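Local coordinates for protein 4-hydroxy-3-methylbut-2-enyl diphosphate reductase (Aquifex aeolicus, PDB 3DNF) that catalyses the last step of the non-mevalonate isoprenoid pathway, using an iron-sulfur cluster to reduce hydroxymethylbutenyl diphosphate to isopentenyl and dimethylallyl diphosphate, at residues Ala23-Ser26 with Leu27-Ser30; Val47-Leu50 with Lys51-Val55; Gln273-Ser276 with Arg277-Ile281. All coordinates share one frame; numbering follows the deposited sequence. Where two conformers were deposited one is given.

Contact 1 (Ala23-Ser26 with Leu27-Ser30); sequences AEES and LKES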
loop_
_atom_site.group_PDB
_atom_site.type_symbol
_atom_site.label_atom_id
_atom_site.label_comp_id
_atom_site.label_asym_id
_atom_site.label_seq_id
_atom_site.Cartn_x
_atom_site.Cartn_y
_atom_site.Cartn_z
ATOM N N ALA B 23 -9.535 8.025 35.771
ATOM C CA ALA B 23 -9.943 7.046 36.785
ATOM C C ALA B 23 -9.781 7.670 38.175
ATOM O O ALA B 23 -10.692 7.626 39.010
ATOM C CB ALA B 23 -9.059 5.793 36.659
ATOM N N GLU B 24 -8.631 8.283 38.402
ATOM C CA GLU B 24 -8.363 8.888 39.703
ATOM C C GLU B 24 -9.350 10.024 39.954
ATOM O O GLU B 24 -9.933 10.144 41.081
ATOM C CB GLU B 24 -6.916 9.338 39.769
ATOM C CG GLU B 24 -5.894 8.175 39.831
ATOM C CD GLU B 24 -4.448 8.686 39.628
ATOM O OE1 GLU B 24 -4.249 9.877 39.267
ATOM O OE2 GLU B 24 -3.496 7.889 39.778
ATOM N N GLU B 25 -9.566 10.843 38.933
ATOM C CA GLU B 25 -10.448 12.010 39.108
ATOM C C GLU B 25 -11.911 11.621 39.356
ATOM O O GLU B 25 -12.633 12.357 40.059
ATOM C CB GLU B 25 -10.307 13.026 37.966
ATOM C CG GLU B 25 -9.025 13.882 38.060
ATOM C CD GLU B 25 -9.246 15.345 38.504
ATOM O OE1 GLU B 25 -10.147 15.641 39.325
ATOM O OE2 GLU B 25 -8.472 16.213 38.033
ATOM N N SER B 26 -12.344 10.491 38.821
ATOM C CA SER B 26 -13.757 10.028 38.994
ATOM C C SER B 26 -14.140 9.759 40.434
ATOM O O SER B 26 -15.319 9.778 40.777
ATOM C CB SER B 26 -14.092 8.786 38.168
ATOM O OG SER B 26 -13.425 7.612 38.631
ATOM N N LEU B 27 -13.150 9.531 41.300
ATOM C CA LEU B 27 -13.422 9.324 42.731
ATOM C C LEU B 27 -14.129 10.551 43.336
ATOM O O LEU B 27 -14.895 10.376 44.248
ATOM C CB LEU B 27 -12.113 9.068 43.468
ATOM C CG LEU B 27 -11.511 7.682 43.148
ATOM C CD1 LEU B 27 -10.036 7.768 43.659
ATOM C CD2 LEU B 27 -12.252 6.625 43.899
ATOM N N LYS B 28 -13.852 11.755 42.820
ATOM C CA LYS B 28 -14.362 13.010 43.341
ATOM C C LYS B 28 -15.780 13.315 42.896
ATOM O O LYS B 28 -16.357 14.301 43.323
ATOM C CB LYS B 28 -13.429 14.176 42.984
ATOM C CG LYS B 28 -12.146 14.203 43.820
ATOM C CD LYS B 28 -11.075 15.112 43.239
ATOM C CE LYS B 28 -9.900 15.235 44.212
ATOM N NZ LYS B 28 -8.766 15.918 43.521
ATOM N N GLU B 29 -16.350 12.475 42.042
ATOM C CA GLU B 29 -17.724 12.688 41.535
ATOM C C GLU B 29 -18.572 11.421 41.689
ATOM O O GLU B 29 -19.752 11.401 41.318
ATOM C CB GLU B 29 -17.700 13.107 40.043
ATOM C CG GLU B 29 -17.003 12.067 39.143
ATOM C CD GLU B 29 -17.022 12.358 37.612
ATOM O OE1 GLU B 29 -18.108 12.677 37.066
ATOM O OE2 GLU B 29 -15.937 12.191 36.954
ATOM N N SER B 30 -17.982 10.358 42.229
ATOM C CA SER B 30 -18.664 9.084 42.343
ATOM C C SER B 30 -19.282 8.795 43.705
ATOM O O SER B 30 -18.578 8.553 44.705
ATOM C CB SER B 30 -17.696 7.952 41.960
ATOM O OG SER B 30 -17.373 8.067 40.574
#
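Ser26 and Ser30 meet through the backbone oxygen of the first: Ser30 OG donates to Ser26 O at 2.7 Å, while Glu29 N reaches the same oxygen at 3.2 Å with an N-H...O angle of 162°. The two donors approach from opposite faces of the carbonyl plane, so one acceptor is gripped twice. Glu29 N is the third of three successive i+3 to i backbone bonds, after Leu27 N to Glu24 O at 3.3 Å and Lys28 N to Glu25 O at 3.1 Å; this is the spacing of a 3-10 turn. One turn back, Ser26 OG bonds Ala23 O at 2.8 Å, a reach permitted because OG sits between the backbone N and the carbonyl carbon (chi1 69°).

Van der Waals packing is modest: the Glu29 methylene CG lies against the Ser26 backbone, 3.3 Å from Ser26 O and beside Ser26 CA.

Ser30 OG also hydrogen-bonds Thr68 OG1. An alanine in place of Ser30 would probably leave Ser26 O with Glu29 N alone of its two donors and take this hydroxyl partner from Thr68.

The turn leads from helix 14-26 toward strand 34-36. Ser26 rests on Val34, Ile70 and Ile92 of three parallel strands, and Glu24, in the last turns of helix 14-26, packs against Leu50 and Leu53 of helix 44-53.

Contact 2 (Val47-Leu50 with Lys51-Val55); sequences VNRL and KNLGV
Asn48 and Asn52, one helical turn apart, set their side-chain amides nearly perpendicular, with planes 82° apart. Their ND2 atoms come within 3.2 Å of each other, but both are donors and cannot bond directly. A water resolves the conflict by accepting from both: its oxygen is 2.9 Å from Asn48 ND2. Asn48 carries CG anti to its own nitrogen (chi1 -176°), which swings its amide along the helix toward that of Asn52.

Arg49 and Leu53 instead run side by side and point the same way. Arg49 NH1 approaches Leu53 CD1 at 3.6 Å, the methyl lying obliquely to the guanidinium. Salt bridges to Glu46 through NE and to Glu24 through NH2 fix the guanidinium and probably compensate its charge. The third pairing is apolar: Leu50 CB stands 4.1 Å from Val55 CB, and Leu50 CD2 also touches Leu53 CD1 at 4.2 Å.

Backbone geometry explains why Val55 folds back onto Leu50. Gly54 has a positive phi of 106°, where a side chain would jam against the preceding carbonyl. Val55 N donates to Leu50 O at 2.9 Å and Gly54 N to Lys51 O at 3.0 Å; the positive phi with bonds back into the last turn marks a Schellman motif, and the Leu50-Val55 contact lies across it. A second water donates to both Val47 O and Val55 O, the latter at 2.7 Å, tying the residue after the glycine to the preceding turns.

Here helix 44-53 gives way to strand 55-57 in a beta-alpha-beta unit that starts with strand 34-36. Arg49 reaches Val20 of helix 14-26, and Val55 packs on Val34 and Thr36.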
loop_
_atom_site.group_PDB
_atom_site.type_symbol
_atom_site.label_atom_id
_atom_site.label_comp_id
_atom_site.label_asym_id
_atom_site.label_seq_id
_atom_site.Cartn_x
_atom_site.Cartn_y
_atom_site.Cartn_z
ATOM N N VAL B 47 -2.234 -1.503 39.113
ATOM C CA VAL B 47 -3.608 -1.885 39.478
ATOM C C VAL B 47 -3.784 -1.897 40.993
ATOM O O VAL B 47 -4.792 -1.385 41.510
ATOM C CB VAL B 47 -3.975 -3.244 38.808
ATOM C CG1 VAL B 47 -5.324 -3.791 39.287
ATOM C CG2 VAL B 47 -3.944 -3.078 37.339
ATOM N N ASN B 48 -2.783 -2.403 41.722
ATOM C CA ASN B 48 -2.841 -2.391 43.186
ATOM C C ASN B 48 -2.878 -0.962 43.757
ATOM O O ASN B 48 -3.626 -0.685 44.701
ATOM C CB ASN B 48 -1.650 -3.117 43.802
ATOM C CG ASN B 48 -1.739 -3.186 45.288
ATOM O OD1 ASN B 48 -2.515 -3.967 45.821
ATOM N ND2 ASN B 48 -0.920 -2.389 45.988
ATOM N N ARG B 49 -2.050 -0.077 43.184
ATOM C CA ARG B 49 -1.993 1.327 43.652
ATOM C C ARG B 49 -3.380 1.939 43.507
ATOM O O ARG B 49 -3.910 2.555 44.441
ATOM C CB ARG B 49 -1.016 2.159 42.812
ATOM C CG ARG B 49 -0.917 3.618 43.273
ATOM C CD ARG B 49 -0.029 4.448 42.321
ATOM N NE ARG B 49 -0.658 4.620 41.008
ATOM C CZ ARG B 49 -1.637 5.494 40.750
ATOM N NH1 ARG B 49 -2.065 6.306 41.717
ATOM N NH2 ARG B 49 -2.154 5.559 39.532
ATOM N N LEU B 50 -4.002 1.698 42.352
ATOM C CA LEU B 50 -5.306 2.294 42.096
ATOM C C LEU B 50 -6.354 1.634 42.999
ATOM O O LEU B 50 -7.245 2.309 43.493
ATOM C CB LEU B 50 -5.693 2.101 40.632
ATOM C CG LEU B 50 -5.049 3.091 39.642
ATOM C CD1 LEU B 50 -5.178 2.500 38.206
ATOM C CD2 LEU B 50 -5.726 4.505 39.775
ATOM N N LYS B 51 -6.254 0.319 43.190
ATOM C CA LYS B 51 -7.178 -0.376 44.103
ATOM C C LYS B 51 -7.132 0.257 45.524
ATOM O O LYS B 51 -8.171 0.523 46.148
ATOM C CB LYS B 51 -6.862 -1.876 44.135
ATOM C CG LYS B 51 -7.875 -2.680 44.952
ATOM C CD LYS B 51 -7.646 -4.186 44.764
ATOM C CE LYS B 51 -8.743 -5.033 45.457
ATOM N NZ LYS B 51 -8.876 -4.758 46.932
ATOM N N ASN B 52 -5.930 0.550 45.987
ATOM C CA ASN B 52 -5.735 1.207 47.303
ATOM C C ASN B 52 -6.389 2.605 47.375
ATOM O O ASN B 52 -6.806 3.053 48.443
ATOM C CB ASN B 52 -4.256 1.232 47.643
ATOM C CG ASN B 52 -3.745 -0.147 48.037
ATOM O OD1 ASN B 52 -4.532 -1.009 48.429
ATOM N ND2 ASN B 52 -2.454 -0.354 47.947
ATOM N N LEU B 53 -6.486 3.287 46.242
ATOM C CA LEU B 53 -7.224 4.574 46.166
ATOM C C LEU B 53 -8.734 4.455 46.121
ATOM O O LEU B 53 -9.447 5.468 46.306
ATOM C CB LEU B 53 -6.805 5.357 44.907
ATOM C CG LEU B 53 -5.422 5.945 44.762
ATOM C CD1 LEU B 53 -5.283 6.604 43.390
ATOM C CD2 LEU B 53 -5.124 6.945 45.904
ATOM N N GLY B 54 -9.236 3.261 45.820
ATOM C CA GLY B 54 -10.665 3.025 45.609
ATOM C C GLY B 54 -11.107 2.823 44.147
ATOM O O GLY B 54 -12.304 2.899 43.830
ATOM N N VAL B 55 -10.149 2.634 43.254
ATOM C CA VAL B 55 -10.433 2.313 41.845
ATOM C C VAL B 55 -10.194 0.811 41.617
ATOM O O VAL B 55 -9.066 0.358 41.577
ATOM C CB VAL B 55 -9.589 3.219 40.893
ATOM C CG1 VAL B 55 -9.800 2.786 39.447
ATOM C CG2 VAL B 55 -9.934 4.708 41.107
HETATM O O HOH W 1 -7.275 -0.968 39.995
HETATM O O HOH W 2 -0.758 -2.534 48.885
#

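Contact 3 (Gln273-Ser276 with Arg277-Ile281); sequences QVKS and RIQEI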
loop_
_atom_site.group_PDB
_atom_site.type_symbol
_atom_site.label_atom_id
_atom_site.label_comp_id
_atom_site.label_asym_id
_atom_site.label_seq_id
_atom_site.Cartn_x
_atom_site.Cartn_y
_atom_site.Cartn_z
ATOM N N GLN B 273 11.049 5.590 41.669
ATOM C CA GLN B 273 11.611 4.630 42.615
ATOM C C GLN B 273 12.995 4.187 42.159
ATOM O O GLN B 273 13.924 4.107 42.961
ATOM C CB GLN B 273 10.706 3.410 42.761
ATOM C CG GLN B 273 9.496 3.628 43.652
ATOM C CD GLN B 273 8.842 2.336 44.098
ATOM O OE1 GLN B 273 8.066 2.333 45.050
ATOM N NE2 GLN B 273 9.141 1.234 43.410
ATOM N N VAL B 274 13.114 3.909 40.863
ATOM C CA VAL B 274 14.380 3.520 40.254
ATOM C C VAL B 274 15.409 4.669 40.284
ATOM O O VAL B 274 16.561 4.470 40.695
ATOM C CB VAL B 274 14.159 2.970 38.822
ATOM C CG1 VAL B 274 15.494 2.807 38.066
ATOM C CG2 VAL B 274 13.407 1.646 38.895
ATOM N N LYS B 275 14.972 5.863 39.878
ATOM C CA LYS B 275 15.817 7.053 39.864
ATOM C C LYS B 275 16.420 7.356 41.235
ATOM O O LYS B 275 17.623 7.586 41.343
ATOM C CB LYS B 275 15.043 8.271 39.337
ATOM C CG LYS B 275 15.810 9.592 39.377
ATOM C CD LYS B 275 14.991 10.704 38.759
ATOM C CE LYS B 275 15.724 12.017 38.854
ATOM N NZ LYS B 275 15.468 12.813 37.628
ATOM N N SER B 276 15.599 7.358 42.281
ATOM C CA SER B 276 16.129 7.722 43.595
ATOM C C SER B 276 16.892 6.591 44.292
ATOM O O SER B 276 17.641 6.840 45.238
ATOM C CB SER B 276 15.061 8.348 44.499
ATOM O OG SER B 276 13.829 7.682 44.387
ATOM N N ARG B 277 16.716 5.357 43.820
ATOM C CA ARG B 277 17.563 4.250 44.280
ATOM C C ARG B 277 18.940 4.363 43.631
ATOM O O ARG B 277 19.957 4.100 44.279
ATOM C CB ARG B 277 16.891 2.877 44.046
ATOM C CG ARG B 277 17.777 1.613 44.201
ATOM C CD ARG B 277 18.883 1.701 45.262
ATOM N NE ARG B 277 18.551 1.071 46.535
ATOM C CZ ARG B 277 19.450 0.594 47.391
ATOM N NH1 ARG B 277 20.750 0.666 47.119
ATOM N NH2 ARG B 277 19.047 0.037 48.526
ATOM N N ILE B 278 18.976 4.776 42.363
ATOM C CA ILE B 278 20.250 5.052 41.678
ATOM C C ILE B 278 21.002 6.194 42.372
ATOM O O ILE B 278 22.218 6.110 42.571
ATOM C CB ILE B 278 20.049 5.318 40.160
ATOM C CG1 ILE B 278 19.626 4.023 39.455
ATOM C CG2 ILE B 278 21.316 5.876 39.523
ATOM C CD1 ILE B 278 19.102 4.208 38.047
ATOM N N GLN B 279 20.269 7.236 42.766
ATOM C CA GLN B 279 20.834 8.338 43.558
ATOM C C GLN B 279 21.305 7.901 44.949
ATOM O O GLN B 279 22.203 8.520 45.522
ATOM C CB GLN B 279 19.835 9.493 43.676
ATOM C CG GLN B 279 19.799 10.394 42.452
ATOM C CD GLN B 279 18.527 11.215 42.352
ATOM O OE1 GLN B 279 17.456 10.782 42.777
ATOM N NE2 GLN B 279 18.638 12.408 41.775
ATOM N N GLU B 280 20.689 6.842 45.476
ATOM C CA GLU B 280 21.065 6.251 46.758
ATOM C C GLU B 280 22.305 5.361 46.623
ATOM O O GLU B 280 23.073 5.211 47.576
ATOM C CB GLU B 280 19.899 5.440 47.331
ATOM C CG GLU B 280 20.047 5.099 48.803
ATOM C CD GLU B 280 19.490 3.733 49.147
ATOM O OE1 GLU B 280 18.252 3.573 49.148
ATOM O OE2 GLU B 280 20.296 2.820 49.427
ATOM N N ILE B 281 22.478 4.767 45.444
ATOM C CA ILE B 281 23.682 3.995 45.116
ATOM C C ILE B 281 24.888 4.930 44.931
ATOM O O ILE B 281 26.000 4.616 45.370
ATOM C CB ILE B 281 23.457 3.083 43.873
ATOM C CG1 ILE B 281 22.523 1.924 44.233
ATOM C CG2 ILE B 281 24.787 2.546 43.323
ATOM C CD1 ILE B 281 22.007 1.149 43.043
#
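Val274 O accepts two backbone donors from the next turn: Ile278 N at 3.0 Å, with an N-H...O angle of 159°, and Arg277 N at 3.3 Å in a weak, strongly bent bond. The first is the regular i+4 bond of an alpha helix, repeated between Gln279 N and Lys275 O at 3.0 Å. These turns belong to helix 268-281, which packs against a parallel beta sheet in an open alpha/beta fold.

The inward side is aliphatic. Val274 and Ile278 lie alongside each other, pointing the same way, and Val274 CG1 meets Ile278 CD1 at 3.9 Å. With CG1 anti to its own carbonyl carbon (chi1 -69°), Ile278 carries that branch back over Val274 O, and its CD1 methyl reaches the valine. Val274 rests on Ile214, Ile216 and Ile260, and Ile278 on Ile214, Val258 and Ile260, placing the pair over strands 212-216 and 257-262.

Lys275 and Gln279 slant across one another, and the amide passes close to the previous turn: Gln279 OE1 is 3.4 Å from Ser276 CA, while Gln279 NE2 lies 4.1 Å from Lys275 CE. Their neighbours Ile6 and Ile4, respectively, belong to strand 3-6, so this side of the helix reaches the sheet's edge. Ser276 holds OG between its backbone N and carbonyl carbon (chi1 41°), from where it hydrogen-bonds Glu272 O one turn back.

Arg277 and Glu280 form a salt bridge along the helix, but it rests on charge alone. Glu280 OE2 is 3.2 Å from Arg277 NH2 yet stands 2.9 Å above the guanidinium plane, where no N-H points at it, while Ile281 CG1 lies in that plane at the group's edge.

Overall arrangement
Contacts 1, 2 and 3 follow in that order along the chain. Contacts 1 and 2 are neighbours, their centres about 12 Å apart, at the ends of helices 14-26 and 44-53 beside the sheet built from strands 55-57, 34-36, 68-71 and 90-93. The main tie between the two helices is the salt bridge from Glu24 OE2 to Arg49 NH2 at 2.7 Å, with Leu27 CD1 packing on Leu53 O at 3.6 Å. Contact 3 belongs to helix 268-281 on a different sheet, centred about 32 Å from contact 1 and 24 Å from contact 2, without touching either. This is consistent with two of the enzyme's three lobes, each built on its own parallel sheet: contacts 1 and 2 join helices within one, contact 3 lies on another.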